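Side-chain contacts in beta-lactamase (Klebsiella pneumoniae, PDB 6HUH), which probably hydrolyses beta-lactam antibiotics to substituted beta-amino acids, as a class D beta-lactamase of the penicillin-binding transpeptidase family: residues L75-K78 with P82-L85; H234-K239 with R250-A255. All blocks are in the same frame, centred on the assembly; numbering follows the deposited sequence.

Contact 1: L75-K78 with P82-L85; sequences LPFK and PDFL
F77 turns CG anti to its backbone N (chi1 175°), which sends the ring toward 82-85 with CE1 and CZ leading. D83 CB points toward 75-78, and CG set between its own N and carbonyl carbon (chi1 46°) leaves OD2 beside CZ. Both residues lie in the long loop between helices 56-64 and 94-99 of the class D beta-lactamase fold. Neither 75-78 nor 82-85 is helix or strand, and no hydrogen bond joins them. The contact is small and lies at the surface.

The far end of the ring does the touching. Its CE1 comes 3.8 Å from P82 O, and this carbonyl oxygen sits at the ring edge, in plane. D83 reaches the same end of the ring with its CB, obliquely. Ring and carboxylate planes are 28° apart. The ring of W104 meets the F77 ring as well, so helix 103-113 flanks the contact. K89 forms a long, weak ion pair with D83 OD2.

P82 directs its CB away from 75-78, and its side chain touches I103 and W88. It therefore meets the phenyl through its backbone. On the aspartate, F77 CZ lies 3.8 Å from D83 CB and 3.9 Å from D83 OD2.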
loop_
_atom_site.group_PDB
_atom_site.type_symbol
_atom_site.label_atom_id
_atom_site.label_comp_id
_atom_site.label_asym_id
_atom_site.label_seq_id
_atom_site.Cartn_x
_atom_site.Cartn_y
_atom_site.Cartn_z
ATOM N N LEU A 75 13.833 3.705 -1.439
ATOM C CA LEU A 75 14.788 4.625 -2.065
ATOM C C LEU A 75 14.297 6.089 -2.102
ATOM O O LEU A 75 13.149 6.331 -2.470
ATOM C CB LEU A 75 15.213 4.147 -3.468
ATOM C CG LEU A 75 15.752 2.700 -3.624
ATOM C CD1 LEU A 75 16.075 2.405 -5.074
ATOM C CD2 LEU A 75 16.990 2.436 -2.757
ATOM N N PRO A 76 15.134 7.085 -1.717
ATOM C CA PRO A 76 14.669 8.480 -1.758
ATOM C C PRO A 76 14.708 9.121 -3.150
ATOM O O PRO A 76 15.550 8.771 -3.984
ATOM C CB PRO A 76 15.644 9.186 -0.825
ATOM C CG PRO A 76 16.918 8.429 -0.977
ATOM C CD PRO A 76 16.521 6.995 -1.202
ATOM N N PHE A 77 13.833 10.110 -3.373
ATOM C CA PHE A 77 13.795 10.905 -4.603
ATOM C C PHE A 77 15.013 11.847 -4.591
ATOM O O PHE A 77 15.335 12.412 -3.548
ATOM C CB PHE A 77 12.490 11.720 -4.644
ATOM C CG PHE A 77 12.379 12.688 -5.802
ATOM C CD1 PHE A 77 11.939 12.257 -7.053
ATOM C CD2 PHE A 77 12.669 14.040 -5.633
ATOM C CE1 PHE A 77 11.808 13.157 -8.114
ATOM C CE2 PHE A 77 12.556 14.933 -6.704
ATOM C CZ PHE A 77 12.127 14.487 -7.934
ATOM N N LYS A 78 15.674 12.030 -5.734
ATOM C CA LYS A 78 16.838 12.925 -5.820
ATOM C C LYS A 78 16.608 14.005 -6.883
ATOM O O LYS A 78 15.901 13.742 -7.850
ATOM C CB LYS A 78 18.110 12.133 -6.180
ATOM C CG LYS A 78 18.592 11.122 -5.140
ATOM C CD LYS A 78 19.778 10.336 -5.701
ATOM C CE LYS A 78 20.045 9.039 -4.984
ATOM N NZ LYS A 78 20.928 8.159 -5.794
ATOM N N PRO A 82 13.025 12.313 -12.858
ATOM C CA PRO A 82 11.748 12.762 -13.451
ATOM C C PRO A 82 10.656 12.942 -12.395
ATOM O O PRO A 82 10.465 12.073 -11.541
ATOM C CB PRO A 82 11.407 11.648 -14.449
ATOM C CG PRO A 82 12.283 10.498 -14.063
ATOM C CD PRO A 82 13.512 11.079 -13.501
ATOM N N ASP A 83 10.006 14.113 -12.412
ATOM C CA ASP A 83 8.964 14.492 -11.459
ATOM C C ASP A 83 7.686 14.932 -12.180
ATOM O O ASP A 83 7.121 15.987 -11.874
ATOM C CB ASP A 83 9.491 15.577 -10.478
ATOM C CG ASP A 83 10.265 16.749 -11.088
ATOM O OD1 ASP A 83 10.062 17.042 -12.290
ATOM O OD2 ASP A 83 11.045 17.397 -10.348
ATOM N N PHE A 84 7.233 14.107 -13.143
ATOM C CA PHE A 84 6.036 14.368 -13.960
ATOM C C PHE A 84 4.748 14.268 -13.138
ATOM O O PHE A 84 3.832 15.071 -13.332
ATOM C CB PHE A 84 5.994 13.453 -15.208
ATOM C CG PHE A 84 7.275 13.392 -16.017
ATOM C CD1 PHE A 84 7.991 14.549 -16.314
ATOM C CD2 PHE A 84 7.744 12.182 -16.513
ATOM C CE1 PHE A 84 9.173 14.490 -17.059
ATOM C CE2 PHE A 84 8.925 12.123 -17.260
ATOM C CZ PHE A 84 9.625 13.279 -17.537
ATOM N N LEU A 85 4.695 13.294 -12.208
ATOM C CA LEU A 85 3.567 13.090 -11.301
ATOM C C LEU A 85 3.991 13.513 -9.898
ATOM O O LEU A 85 5.115 13.194 -9.504
ATOM C CB LEU A 85 3.100 11.617 -11.290
ATOM C CG LEU A 85 2.336 11.099 -12.527
ATOM C CD1 LEU A 85 2.200 9.583 -12.485
ATOM C CD2 LEU A 85 0.947 11.740 -12.653
#

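Contact 2: H234-K239 with R250-A255; sequences HTVIQK and REEVFA
A buried histidine hydrogen-bonded at both ring nitrogens marks this contact. H234 NE2 donates to E252 OE2 at 2.8 Å, and H234 ND1 is hydrogen-bonded to the backbone oxygen of C26. The first bond ties strand 228-238 to helix 245-264. This is the C-terminal helix packed on the antiparallel sheet of the beta-lactamase fold. The axes of 234-238 and 250-255 run at 136° to each other and come within 8.9 Å.

H234 CB points toward the helix, and CG anti to the backbone N carries the ring out to E252. E252 also directs its CB across the contact, and its chain is extended beyond CG. The two side chains meet at about a right angle. The glutamate oxygen lies close to the imidazole plane, at the ring edge. The ring nitrogen, in contrast, approaches E252 OE2 from above the carboxylate plane, 43° out of it. The N-H...O angle is 153°, so the bond is moderately bent.

Van der Waals contacts accompany the bond. E252 CB lies 3.8 Å from H234 NE2. The next residue, V253, packs CG2 against H234 CB at 3.7 Å. V236 adds a looser contact through CG2, 4.3 Å from E252 OE2. M27 of strand 26-30 touches both H234 and E252. F219 of strand 215-225 touches V253, so both neighbouring strands take part in the packing.

The two bonds would fix the rotation of the imidazole about its CB-CG bond. C26 O can only accept, so with E252 OE2 also accepting, both ring nitrogens would donate. This is consistent with a doubly protonated imidazolium, which the carboxylate would be expected to stabilise.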
loop_
_atom_site.group_PDB
_atom_site.type_symbol
_atom_site.label_atom_id
_atom_site.label_comp_id
_atom_site.label_asym_id
_atom_site.label_seq_id
_atom_site.Cartn_x
_atom_site.Cartn_y
_atom_site.Cartn_z
ATOM N N HIS A 234 -5.588 -6.073 -21.849
ATOM C CA HIS A 234 -6.510 -5.114 -22.469
ATOM C C HIS A 234 -5.837 -3.795 -22.822
ATOM O O HIS A 234 -5.089 -3.260 -22.012
ATOM C CB HIS A 234 -7.764 -4.908 -21.611
ATOM C CG HIS A 234 -8.803 -3.992 -22.195
ATOM N ND1 HIS A 234 -9.331 -4.201 -23.448
ATOM C CD2 HIS A 234 -9.422 -2.925 -21.640
ATOM C CE1 HIS A 234 -10.228 -3.248 -23.630
ATOM N NE2 HIS A 234 -10.317 -2.458 -22.566
ATOM N N THR A 235 -6.096 -3.281 -24.038
ATOM C CA THR A 235 -5.560 -1.990 -24.485
ATOM C C THR A 235 -6.661 -1.006 -24.803
ATOM O O THR A 235 -7.722 -1.402 -25.289
ATOM C CB THR A 235 -4.588 -2.101 -25.650
ATOM O OG1 THR A 235 -5.259 -2.707 -26.736
ATOM C CG2 THR A 235 -3.323 -2.862 -25.298
ATOM N N VAL A 236 -6.405 0.274 -24.530
ATOM C CA VAL A 236 -7.337 1.352 -24.834
ATOM C C VAL A 236 -6.584 2.334 -25.707
ATOM O O VAL A 236 -5.586 2.911 -25.265
ATOM C CB VAL A 236 -7.906 2.047 -23.569
ATOM C CG1 VAL A 236 -8.668 3.313 -23.927
ATOM C CG2 VAL A 236 -8.785 1.100 -22.772
ATOM N N ILE A 237 -7.050 2.533 -26.930
ATOM C CA ILE A 237 -6.426 3.520 -27.799
ATOM C C ILE A 237 -7.380 4.710 -27.893
ATOM O O ILE A 237 -8.522 4.554 -28.342
ATOM C CB ILE A 237 -5.918 2.953 -29.171
ATOM C CG1 ILE A 237 -4.606 2.117 -29.001
ATOM C CG2 ILE A 237 -5.673 4.084 -30.171
ATOM C CD1 ILE A 237 -4.735 0.674 -28.516
ATOM N N GLN A 238 -6.932 5.876 -27.413
ATOM C CA GLN A 238 -7.742 7.085 -27.394
ATOM C C GLN A 238 -6.914 8.356 -27.497
ATOM O O GLN A 238 -5.700 8.338 -27.312
ATOM C CB GLN A 238 -8.607 7.130 -26.114
ATOM C CG GLN A 238 -7.823 6.905 -24.821
ATOM C CD GLN A 238 -8.164 7.891 -23.739
ATOM O OE1 GLN A 238 -9.033 7.636 -22.899
ATOM N NE2 GLN A 238 -7.455 9.018 -23.703
ATOM N N LYS A 239 -7.600 9.471 -27.777
ATOM C CA LYS A 239 -7.035 10.810 -27.801
ATOM C C LYS A 239 -7.058 11.219 -26.320
ATOM O O LYS A 239 -8.065 10.964 -25.646
ATOM C CB LYS A 239 -7.944 11.750 -28.610
ATOM C CG LYS A 239 -7.271 13.017 -29.151
ATOM C CD LYS A 239 -7.169 14.191 -28.148
ATOM C CE LYS A 239 -8.449 14.964 -27.930
ATOM N NZ LYS A 239 -8.337 15.892 -26.771
ATOM N N ARG A 250 -8.489 -0.742 -16.885
ATOM C CA ARG A 250 -8.656 -1.382 -15.576
ATOM C C ARG A 250 -10.130 -1.569 -15.225
ATOM O O ARG A 250 -10.533 -2.615 -14.722
ATOM C CB ARG A 250 -7.941 -0.545 -14.505
ATOM C CG ARG A 250 -7.937 -1.170 -13.102
ATOM C CD ARG A 250 -7.094 -0.382 -12.099
ATOM N NE ARG A 250 -7.866 0.242 -11.013
ATOM C CZ ARG A 250 -8.396 -0.408 -9.979
ATOM N NH1 ARG A 250 -8.268 -1.724 -9.873
ATOM N NH2 ARG A 250 -9.081 0.251 -9.055
ATOM N N GLU A 251 -10.920 -0.535 -15.512
ATOM C CA GLU A 251 -12.360 -0.459 -15.316
ATOM C C GLU A 251 -13.067 -1.546 -16.154
ATOM O O GLU A 251 -13.847 -2.326 -15.605
ATOM C CB GLU A 251 -12.809 0.946 -15.724
ATOM C CG GLU A 251 -14.241 1.322 -15.430
ATOM C CD GLU A 251 -14.517 2.751 -15.862
ATOM O OE1 GLU A 251 -14.452 3.648 -14.990
ATOM O OE2 GLU A 251 -14.709 2.984 -17.081
ATOM N N GLU A 252 -12.744 -1.612 -17.468
ATOM C CA GLU A 252 -13.319 -2.537 -18.457
ATOM C C GLU A 252 -12.975 -4.004 -18.190
ATOM O O GLU A 252 -13.763 -4.893 -18.532
ATOM C CB GLU A 252 -12.943 -2.123 -19.896
ATOM C CG GLU A 252 -13.790 -0.986 -20.447
ATOM C CD GLU A 252 -13.171 -0.200 -21.594
ATOM O OE1 GLU A 252 -13.245 1.053 -21.563
ATOM O OE2 GLU A 252 -12.625 -0.829 -22.530
ATOM N N VAL A 253 -11.816 -4.252 -17.574
ATOM C CA VAL A 253 -11.384 -5.602 -17.223
ATOM C C VAL A 253 -12.222 -6.097 -16.043
ATOM O O VAL A 253 -12.768 -7.196 -16.099
ATOM C CB VAL A 253 -9.866 -5.651 -16.958
ATOM C CG1 VAL A 253 -9.469 -6.898 -16.186
ATOM C CG2 VAL A 253 -9.089 -5.571 -18.264
ATOM N N PHE A 254 -12.368 -5.249 -15.007
ATOM C CA PHE A 254 -13.153 -5.545 -13.807
ATOM C C PHE A 254 -14.639 -5.703 -14.098
ATOM O O PHE A 254 -15.331 -6.405 -13.358
ATOM C CB PHE A 254 -12.902 -4.514 -12.703
ATOM C CG PHE A 254 -11.772 -4.910 -11.788
ATOM C CD1 PHE A 254 -11.966 -5.857 -10.786
ATOM C CD2 PHE A 254 -10.530 -4.301 -11.893
ATOM C CE1 PHE A 254 -10.923 -6.218 -9.934
ATOM C CE2 PHE A 254 -9.496 -4.643 -11.026
ATOM C CZ PHE A 254 -9.700 -5.600 -10.056
ATOM N N ALA A 255 -15.120 -5.085 -15.189
ATOM C CA ALA A 255 -16.503 -5.201 -15.622
ATOM C C ALA A 255 -16.707 -6.606 -16.211
ATOM O O ALA A 255 -17.465 -7.402 -15.645
ATOM C CB ALA A 255 -16.818 -4.128 -16.665
#

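In the fold
Contacts 1 and 2 belong to different parts of one class D beta-lactamase chain, one at its surface and the other in its interior. The centre of contact 1 is about 20 Å from the centre of the chain, and that of contact 2 about 14 Å. The two contact centres are 27 Å apart and their nearest atoms about 14 Å, so they do not touch. In sequence, contact 1 is complete before contact 2 begins. The side chain of P82 in contact 1 is about 11 Å from that of S51, the predicted acyl-ester serine, too far for contact. Contact 2 lies away from the annotated sites.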